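Local coordinates for 4-amino-4-deoxy-L-arabinose transferase or related glycosyltransferases of PMT family (Cupriavidus metallidurans, PDB 5EZM), which probably transfers 4-amino-4-deoxy-L-arabinose to lipid A, working in the membrane as a zinc-binding glycosyltransferase of the GT-C fold, at residues L83-E87 / N258-F264; G200-L204 / I246-F251. All blocks are in the same frame, centred on the assembly; numbering follows the deposited sequence.

How the contacts relate
Both contacts draw on the chain running from helix 236-257 into helix 261-267. Contact 2 packs the first of these helices against helix 185-206, with a bound lipid alongside. Contact 1 sets the turn after it, and the start of the next helix, against segment 83-87, which supplies Glu87 to the zinc site. Their centres are about 16 Å apart, and aromatic rings bridge the gap: Phe261 CZ of contact 1 lies 3.4 Å from Trp250 CH2 of contact 2, and Phe261 CE2 is 4.0 Å from Phe251 CD1. Contact 1 thus holds one zinc ligand, Glu87; the side chain of Trp250 is about 10 Å from that of Glu87.

Contact 1: residues L83-E87 / N258-F264; sequences LKYFE and NPEFPNF
Lys84 meets Glu260 and Asn258 in the polar half of this contact. Its chain is extended beyond CG and carries Lys84 NZ across to two acceptors: Glu260 OE2 at 2.7 Å, in a salt bridge using the syn lone pair of the carboxylate, and Asn258 OD1 at 2.8 Å. The ammonium lies 35° out of the amide's carbonyl plane. A long, flexible lysine suits the place because one charged tip can serve both an anion and a neutral carbonyl. Glu260 reaches it by bending at chi2, while the other end of the Asn258 amide, ND2, bonds back to Val254 O in the helix that has just ended.

These acceptors lie on a type I beta turn from Asn258 to Phe261, closed by a 3.0 Å bond from Phe261 N to Asn258 O. The turn joins helix 236-257 to helix 261-267 of the GT-C fold, and the segment facing it ends at a zinc ligand. Glu87 OE2 binds the ion, whose other protein ligands are His268 and His270.

Aromatic contacts make up the apolar half. Phe261 points the edge of its ring at a face of Phe86, Phe261 CD1 lying 3.5 Å from Phe86 CG, an edge-to-face pair with planes at 77°. Over the opposite face of Phe86 sits CB of Lys84, and Glu260 OE2 lies at its edge, near the ring's weakly positive hydrogens.

Phe264, its CG anti to the backbone N (chi1 -176°), pushes its rim toward segment 83-87. Phe264 CE2 comes to 3.2 Å from Phe86 O, and Phe264 CZ to 3.5 Å from Glu87 OE2, both oxygens lying near the ring plane. A phenylalanine fits there because its edge can border a metal-binding carboxylate without competing for the zinc, and its ring also stacks with His268.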
ATOM      1  N   LEU A  83      11.415   5.475 -19.136  1.00 62.88           N
ATOM      2  CA  LEU A  83      10.476   4.899 -20.086  1.00 64.57           C
ATOM      3  C   LEU A  83       9.040   5.156 -19.651  1.00 65.30           C
ATOM      4  O   LEU A  83       8.725   5.146 -18.457  1.00 66.41           O
ATOM      5  CB  LEU A  83      10.699   3.394 -20.242  1.00 63.82           C
ATOM      6  CG  LEU A  83      12.075   2.970 -20.740  1.00 61.62           C
ATOM      7  CD1 LEU A  83      12.166   1.458 -20.723  1.00 61.70           C
ATOM      8  CD2 LEU A  83      12.326   3.520 -22.134  1.00 63.25           C
ATOM      9  N   LYS A  84       8.174   5.381 -20.639  1.00 63.98           N
ATOM     10  CA  LYS A  84       6.767   5.649 -20.369  1.00 60.91           C
ATOM     11  C   LYS A  84       6.148   4.505 -19.580  1.00 61.35           C
ATOM     12  O   LYS A  84       6.309   3.331 -19.928  1.00 58.81           O
ATOM     13  CB  LYS A  84       6.002   5.857 -21.676  1.00 59.75           C
ATOM     14  CG  LYS A  84       6.396   7.102 -22.447  1.00 59.20           C
ATOM     15  CD  LYS A  84       5.555   7.249 -23.700  1.00 60.00           C
ATOM     16  CE  LYS A  84       5.865   8.546 -24.423  1.00 61.62           C
ATOM     17  NZ  LYS A  84       4.909   8.805 -25.540  1.00 63.90           N
ATOM     18  N   TYR A  85       5.445   4.856 -18.506  1.00 64.56           N
ATOM     19  CA  TYR A  85       4.767   3.897 -17.639  1.00 64.91           C
ATOM     20  C   TYR A  85       3.311   4.340 -17.548  1.00 64.31           C
ATOM     21  O   TYR A  85       2.987   5.273 -16.809  1.00 65.66           O
ATOM     22  CB  TYR A  85       5.428   3.838 -16.267  1.00 66.20           C
ATOM     23  CG  TYR A  85       4.923   2.727 -15.376  1.00 68.52           C
ATOM     24  CD1 TYR A  85       5.248   1.401 -15.634  1.00 69.64           C
ATOM     25  CD2 TYR A  85       4.132   3.004 -14.267  1.00 68.47           C
ATOM     26  CE1 TYR A  85       4.793   0.379 -14.818  1.00 70.49           C
ATOM     27  CE2 TYR A  85       3.673   1.988 -13.445  1.00 70.15           C
ATOM     28  CZ  TYR A  85       4.007   0.678 -13.725  1.00 71.38           C
ATOM     29  OH  TYR A  85       3.554  -0.339 -12.912  1.00 72.68           O
ATOM     30  N   PHE A  86       2.441   3.681 -18.311  1.00 64.36           N
ATOM     31  CA  PHE A  86       1.028   4.031 -18.383  1.00 63.40           C
ATOM     32  C   PHE A  86       0.140   2.982 -17.720  1.00 67.60           C
ATOM     33  O   PHE A  86      -1.022   2.818 -18.102  1.00 69.53           O
ATOM     34  CB  PHE A  86       0.603   4.237 -19.835  1.00 58.03           C
ATOM     35  CG  PHE A  86       1.255   5.415 -20.499  1.00 56.38           C
ATOM     36  CD1 PHE A  86       1.768   6.460 -19.744  1.00 56.25           C
ATOM     37  CD2 PHE A  86       1.350   5.481 -21.882  1.00 56.96           C
ATOM     38  CE1 PHE A  86       2.369   7.552 -20.358  1.00 55.78           C
ATOM     39  CE2 PHE A  86       1.945   6.571 -22.504  1.00 55.58           C
ATOM     40  CZ  PHE A  86       2.458   7.606 -21.740  1.00 54.95           C
ATOM     41  N   GLU A  87       0.664   2.265 -16.725  1.00 67.99           N
ATOM     42  CA  GLU A  87      -0.125   1.245 -16.047  1.00 69.46           C
ATOM     43  C   GLU A  87      -0.875   1.781 -14.829  1.00 68.80           C
ATOM     44  O   GLU A  87      -1.740   1.074 -14.302  1.00 69.57           O
ATOM     45  CB  GLU A  87       0.765   0.051 -15.636  1.00 68.03           C
ATOM     46  CG  GLU A  87       1.744  -0.439 -16.726  1.00 71.62           C
ATOM     47  CD  GLU A  87       1.482  -1.869 -17.255  1.00 75.22           C
ATOM     48  OE1 GLU A  87       0.546  -2.557 -16.799  1.00 76.83           O
ATOM     49  OE2 GLU A  87       2.234  -2.317 -18.149  1.00 76.23           O
ATOM     50  N   ASN A 258       0.503  12.122 -25.556  1.00 69.86           N
ATOM     51  CA  ASN A 258       0.802  10.733 -25.904  1.00 68.51           C
ATOM     52  C   ASN A 258      -0.460  10.085 -26.457  1.00 68.67           C
ATOM     53  O   ASN A 258      -1.287   9.560 -25.697  1.00 70.32           O
ATOM     54  CB  ASN A 258       1.329   9.966 -24.695  1.00 68.14           C
ATOM     55  CG  ASN A 258       2.331  10.767 -23.901  1.00 70.55           C
ATOM     56  OD1 ASN A 258       3.479  10.935 -24.319  1.00 72.06           O
ATOM     57  ND2 ASN A 258       1.905  11.272 -22.745  1.00 70.09           N
ATOM     58  N   PRO A 259      -0.643  10.109 -27.779  1.00 66.84           N
ATOM     59  CA  PRO A 259      -1.869   9.538 -28.362  1.00 67.70           C
ATOM     60  C   PRO A 259      -2.093   8.074 -28.026  1.00 67.74           C
ATOM     61  O   PRO A 259      -3.243   7.619 -28.024  1.00 69.68           O
ATOM     62  CB  PRO A 259      -1.661   9.743 -29.867  1.00 69.85           C
ATOM     63  CG  PRO A 259      -0.738  10.910 -29.960  1.00 69.65           C
ATOM     64  CD  PRO A 259       0.189  10.786 -28.786  1.00 67.17           C
ATOM     65  N   GLU A 260      -1.035   7.322 -27.733  1.00 66.24           N
ATOM     66  CA  GLU A 260      -1.176   5.904 -27.434  1.00 68.26           C
ATOM     67  C   GLU A 260      -1.649   5.638 -26.012  1.00 66.40           C
ATOM     68  O   GLU A 260      -1.858   4.472 -25.657  1.00 63.55           O
ATOM     69  CB  GLU A 260       0.154   5.181 -27.682  1.00 70.55           C
ATOM     70  CG  GLU A 260       1.244   5.462 -26.648  1.00 69.96           C
ATOM     71  CD  GLU A 260       1.894   6.829 -26.808  1.00 71.08           C
ATOM     72  OE1 GLU A 260       1.507   7.579 -27.729  1.00 73.14           O
ATOM     73  OE2 GLU A 260       2.801   7.154 -26.011  1.00 69.66           O
ATOM     74  N   PHE A 261      -1.833   6.682 -25.193  1.00 67.74           N
ATOM     75  CA  PHE A 261      -2.167   6.451 -23.788  1.00 66.37           C
ATOM     76  C   PHE A 261      -3.555   5.852 -23.598  1.00 68.76           C
ATOM     77  O   PHE A 261      -3.664   4.820 -22.914  1.00 67.86           O
ATOM     78  CB  PHE A 261      -2.009   7.744 -22.982  1.00 62.72           C
ATOM     79  CG  PHE A 261      -2.542   7.645 -21.575  1.00 60.15           C
ATOM     80  CD1 PHE A 261      -1.716   7.252 -20.533  1.00 56.79           C
ATOM     81  CD2 PHE A 261      -3.873   7.938 -21.295  1.00 59.00           C
ATOM     82  CE1 PHE A 261      -2.209   7.157 -19.237  1.00 54.27           C
ATOM     83  CE2 PHE A 261      -4.368   7.838 -20.003  1.00 55.60           C
ATOM     84  CZ  PHE A 261      -3.535   7.451 -18.975  1.00 52.76           C
ATOM     85  N   PRO A 262      -4.646   6.436 -24.121  1.00 70.45           N
ATOM     86  CA  PRO A 262      -5.978   5.931 -23.735  1.00 70.66           C
ATOM     87  C   PRO A 262      -6.217   4.480 -24.119  1.00 71.58           C
ATOM     88  O   PRO A 262      -6.758   3.715 -23.309  1.00 72.57           O
ATOM     89  CB  PRO A 262      -6.943   6.884 -24.458  1.00 71.82           C
ATOM     90  CG  PRO A 262      -6.154   7.478 -25.561  1.00 73.24           C
ATOM     91  CD  PRO A 262      -4.748   7.575 -25.054  1.00 72.40           C
ATOM     92  N   ASN A 263      -5.814   4.074 -25.328  1.00 70.54           N
ATOM     93  CA  ASN A 263      -5.980   2.681 -25.731  1.00 71.29           C
ATOM     94  C   ASN A 263      -5.238   1.745 -24.787  1.00 70.79           C
ATOM     95  O   ASN A 263      -5.749   0.675 -24.433  1.00 72.43           O
ATOM     96  CB  ASN A 263      -5.498   2.488 -27.167  1.00 74.62           C
ATOM     97  CG  ASN A 263      -5.783   1.098 -27.694  1.00 78.42           C
ATOM     98  OD1 ASN A 263      -6.551   0.342 -27.100  1.00 79.05           O
ATOM     99  ND2 ASN A 263      -5.172   0.754 -28.821  1.00 81.23           N
ATOM    100  N   PHE A 264      -4.038   2.136 -24.355  1.00 67.82           N
ATOM    101  CA  PHE A 264      -3.294   1.318 -23.404  1.00 66.23           C
ATOM    102  C   PHE A 264      -3.993   1.285 -22.052  1.00 70.19           C
ATOM    103  O   PHE A 264      -4.455   0.230 -21.603  1.00 71.75           O
ATOM    104  CB  PHE A 264      -1.865   1.846 -23.256  1.00 62.41           C
ATOM    105  CG  PHE A 264      -0.998   1.002 -22.360  1.00 56.95           C
ATOM    106  CD1 PHE A 264      -0.281  -0.064 -22.875  1.00 54.40           C
ATOM    107  CD2 PHE A 264      -0.908   1.271 -21.003  1.00 56.53           C
ATOM    108  CE1 PHE A 264       0.512  -0.845 -22.060  1.00 54.26           C
ATOM    109  CE2 PHE A 264      -0.116   0.493 -20.177  1.00 55.73           C
ATOM    110  CZ  PHE A 264       0.596  -0.569 -20.708  1.00 55.68           C
TER

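Contact 2: residues G200-L204 / I246-F251; sequences GVAIL and ITVPWF. With MPG ([(Z)-octadec-9-enyl] (2R)-2,3-bis(oxidanyl)propanoate), chain K.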
ATOM      1  N   GLY A 200     -13.193  11.369  -7.559  1.00 69.92           N
ATOM      2  CA  GLY A 200     -12.293  11.869  -8.585  1.00 70.66           C
ATOM      3  C   GLY A 200     -10.835  11.607  -8.256  1.00 70.85           C
ATOM      4  O   GLY A 200     -10.074  11.108  -9.092  1.00 73.44           O
ATOM      5  N   VAL A 201     -10.429  11.935  -7.026  1.00 67.27           N
ATOM      6  CA  VAL A 201      -9.058  11.659  -6.602  1.00 64.85           C
ATOM      7  C   VAL A 201      -8.755  10.170  -6.722  1.00 68.44           C
ATOM      8  O   VAL A 201      -7.660   9.775  -7.145  1.00 68.65           O
ATOM      9  CB  VAL A 201      -8.829  12.170  -5.167  1.00 61.95           C
ATOM     10  CG1 VAL A 201      -7.407  11.867  -4.720  1.00 59.13           C
ATOM     11  CG2 VAL A 201      -9.120  13.661  -5.075  1.00 61.01           C
ATOM     12  N   ALA A 202      -9.723   9.322  -6.365  1.00 70.45           N
ATOM     13  CA  ALA A 202      -9.516   7.880  -6.457  1.00 69.48           C
ATOM     14  C   ALA A 202      -9.294   7.449  -7.901  1.00 71.12           C
ATOM     15  O   ALA A 202      -8.436   6.600  -8.180  1.00 69.13           O
ATOM     16  CB  ALA A 202     -10.703   7.136  -5.848  1.00 68.13           C
ATOM     17  N   ILE A 203     -10.060   8.021  -8.834  1.00 73.20           N
ATOM     18  CA  ILE A 203      -9.847   7.718 -10.246  1.00 71.48           C
ATOM     19  C   ILE A 203      -8.452   8.153 -10.670  1.00 69.80           C
ATOM     20  O   ILE A 203      -7.754   7.434 -11.396  1.00 68.47           O
ATOM     21  CB  ILE A 203     -10.939   8.377 -11.111  1.00 70.67           C
ATOM     22  CG1 ILE A 203     -12.315   7.801 -10.761  1.00 69.48           C
ATOM     23  CG2 ILE A 203     -10.631   8.191 -12.589  1.00 70.23           C
ATOM     24  CD1 ILE A 203     -13.457   8.391 -11.568  1.00 70.38           C
ATOM     25  N   LEU A 204      -8.013   9.327 -10.206  1.00 69.57           N
ATOM     26  CA  LEU A 204      -6.645   9.768 -10.457  1.00 67.80           C
ATOM     27  C   LEU A 204      -5.613   8.971  -9.675  1.00 65.85           C
ATOM     28  O   LEU A 204      -4.415   9.216  -9.841  1.00 66.13           O
ATOM     29  CB  LEU A 204      -6.498  11.254 -10.128  1.00 68.74           C
ATOM     30  CG  LEU A 204      -7.179  12.220 -11.096  1.00 72.44           C
ATOM     31  CD1 LEU A 204      -7.029  13.656 -10.619  1.00 74.02           C
ATOM     32  CD2 LEU A 204      -6.607  12.053 -12.492  1.00 72.20           C
ATOM     33  N   ILE A 246     -12.118  17.366 -11.770  1.00 75.67           N
ATOM     34  CA  ILE A 246     -10.936  16.880 -11.066  1.00 77.37           C
ATOM     35  C   ILE A 246     -10.144  15.899 -11.926  1.00 78.78           C
ATOM     36  O   ILE A 246      -8.915  15.992 -12.024  1.00 79.23           O
ATOM     37  CB  ILE A 246     -11.339  16.262  -9.716  1.00 77.14           C
ATOM     38  CG1 ILE A 246     -11.859  17.353  -8.783  1.00 77.96           C
ATOM     39  CG2 ILE A 246     -10.160  15.543  -9.081  1.00 75.23           C
ATOM     40  CD1 ILE A 246     -12.300  16.843  -7.442  1.00 78.25           C
ATOM     41  N   THR A 247     -10.824  14.950 -12.574  1.00 79.66           N
ATOM     42  CA  THR A 247     -10.115  13.873 -13.261  1.00 80.42           C
ATOM     43  C   THR A 247      -9.699  14.224 -14.685  1.00 82.26           C
ATOM     44  O   THR A 247      -8.585  13.886 -15.101  1.00 82.40           O
ATOM     45  CB  THR A 247     -10.977  12.609 -13.303  1.00 81.70           C
ATOM     46  OG1 THR A 247     -12.161  12.864 -14.069  1.00 86.73           O
ATOM     47  CG2 THR A 247     -11.360  12.182 -11.905  1.00 78.73           C
ATOM     48  N   VAL A 248     -10.576  14.892 -15.439  1.00 83.40           N
ATOM     49  CA  VAL A 248     -10.368  15.024 -16.885  1.00 83.06           C
ATOM     50  C   VAL A 248      -9.048  15.697 -17.253  1.00 82.03           C
ATOM     51  O   VAL A 248      -8.360  15.191 -18.154  1.00 82.19           O
ATOM     52  CB  VAL A 248     -11.580  15.725 -17.528  1.00 83.63           C
ATOM     53  CG1 VAL A 248     -11.247  16.157 -18.945  1.00 83.87           C
ATOM     54  CG2 VAL A 248     -12.778  14.794 -17.531  1.00 84.46           C
ATOM     55  N   PRO A 249      -8.640  16.817 -16.631  1.00 80.99           N
ATOM     56  CA  PRO A 249      -7.450  17.533 -17.141  1.00 80.44           C
ATOM     57  C   PRO A 249      -6.209  16.673 -17.353  1.00 78.94           C
ATOM     58  O   PRO A 249      -5.570  16.778 -18.410  1.00 81.15           O
ATOM     59  CB  PRO A 249      -7.225  18.610 -16.073  1.00 78.30           C
ATOM     60  CG  PRO A 249      -8.575  18.898 -15.571  1.00 79.36           C
ATOM     61  CD  PRO A 249      -9.274  17.568 -15.531  1.00 80.19           C
ATOM     62  N   TRP A 250      -5.848  15.816 -16.396  1.00 75.22           N
ATOM     63  CA  TRP A 250      -4.658  14.996 -16.598  1.00 72.67           C
ATOM     64  C   TRP A 250      -4.861  13.993 -17.724  1.00 72.12           C
ATOM     65  O   TRP A 250      -3.942  13.747 -18.513  1.00 74.61           O
ATOM     66  CB  TRP A 250      -4.263  14.268 -15.315  1.00 70.63           C
ATOM     67  CG  TRP A 250      -3.119  13.315 -15.541  1.00 70.17           C
ATOM     68  CD1 TRP A 250      -1.790  13.628 -15.612  1.00 69.63           C
ATOM     69  CD2 TRP A 250      -3.205  11.900 -15.747  1.00 68.93           C
ATOM     70  NE1 TRP A 250      -1.045  12.495 -15.838  1.00 66.77           N
ATOM     71  CE2 TRP A 250      -1.891  11.421 -15.926  1.00 67.40           C
ATOM     72  CE3 TRP A 250      -4.266  10.991 -15.791  1.00 68.92           C
ATOM     73  CZ2 TRP A 250      -1.611  10.076 -16.144  1.00 67.09           C
ATOM     74  CZ3 TRP A 250      -3.986   9.655 -16.008  1.00 69.36           C
ATOM     75  CH2 TRP A 250      -2.669   9.211 -16.182  1.00 67.84           C
ATOM     76  N   PHE A 251      -6.052  13.399 -17.813  1.00 68.59           N
ATOM     77  CA  PHE A 251      -6.294  12.416 -18.863  1.00 69.40           C
ATOM     78  C   PHE A 251      -6.234  13.062 -20.241  1.00 71.90           C
ATOM     79  O   PHE A 251      -5.659  12.495 -21.179  1.00 71.24           O
ATOM     80  CB  PHE A 251      -7.635  11.721 -18.630  1.00 70.14           C
ATOM     81  CG  PHE A 251      -7.587  10.671 -17.555  1.00 70.31           C
ATOM     82  CD1 PHE A 251      -7.368   9.341 -17.876  1.00 70.11           C
ATOM     83  CD2 PHE A 251      -7.736  11.016 -16.222  1.00 70.02           C
ATOM     84  CE1 PHE A 251      -7.311   8.374 -16.886  1.00 67.54           C
ATOM     85  CE2 PHE A 251      -7.680  10.051 -15.228  1.00 67.05           C
ATOM     86  CZ  PHE A 251      -7.468   8.730 -15.561  1.00 65.29           C
TER
HETATM   87  C2  MPG K 610     -12.370   9.584 -17.087  1.00 81.32           C
HETATM   88  C3  MPG K 610     -11.927  10.715 -18.010  1.00 80.73           C
HETATM   89  C4  MPG K 610     -11.235  10.182 -19.256  1.00 80.12           C
HETATM   90  C5  MPG K 610     -10.804  11.278 -20.246  1.00 78.74           C
HETATM   91  C6  MPG K 610     -10.374  10.679 -21.597  1.00 79.96           C
HETATM   92  C7  MPG K 610      -9.453  11.610 -22.409  1.00 81.21           C
HETATM   93  C8  MPG K 610      -8.899  10.917 -23.677  1.00 80.50           C
HETATM   94  C1  MPG K 610     -13.249  10.066 -15.928  1.00 81.98           C
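Gly200 O takes a 2.9 Å helix bond from Leu204 N and is also touched by methyl CG2 of Thr247, 3.3 Å away. Within these segments the CA atoms of Gly200 and Thr247 make the nearest pair, between two predicted transmembrane helices of the GT-C fold, 185-206 and 236-257. Here the helices run in nearly the same direction, 26° apart, with axes 9.0 Å from each other. Glycine suits the position: having no side chain, it lets the threonine methyl and Ile246 CG2 lie against its backbone.

One turn on, Leu204 is a knob in a hole formed by Ile246, Thr247, Trp250 and Phe251. Its branched end serves two sides of the hole. Leu204 CD1 touches Ile246 O at 3.3 Å and, less closely, Ile246 CG2; its CD2 meets Phe251 CE2 at 3.6 Å and also approaches Trp250 CE3. Helix 236-257 is kinked here, since Pro249 has no amide hydrogen and Trp250 N also lacks its bond to the preceding turn, which in a regular helix would go to Ile246 O.

The aromatic pair is itself well packed. Trp250 points the CZ3 rim of its indole at the centre of the Phe251 ring face, and its NE1 is satisfied by Val76 O, outside these helices. Phe91 and Trp94 of helix 91-103 also touch Leu204.

Beyond the helix pair, Thr247 and Phe251 border a bound octadecenyl lipid. With chi1 at 63°, Thr247 holds OG1 between its backbone N and carbonyl carbon, where it bonds to Met243 O. A threonine can thus hide its hydroxyl within its own helix in the membrane, even though Thr247 OG1 lies 3.5 Å from lipid C1. Further along the same hydrocarbon chain, lipid C5 rests 3.6 Å from Phe251 CB.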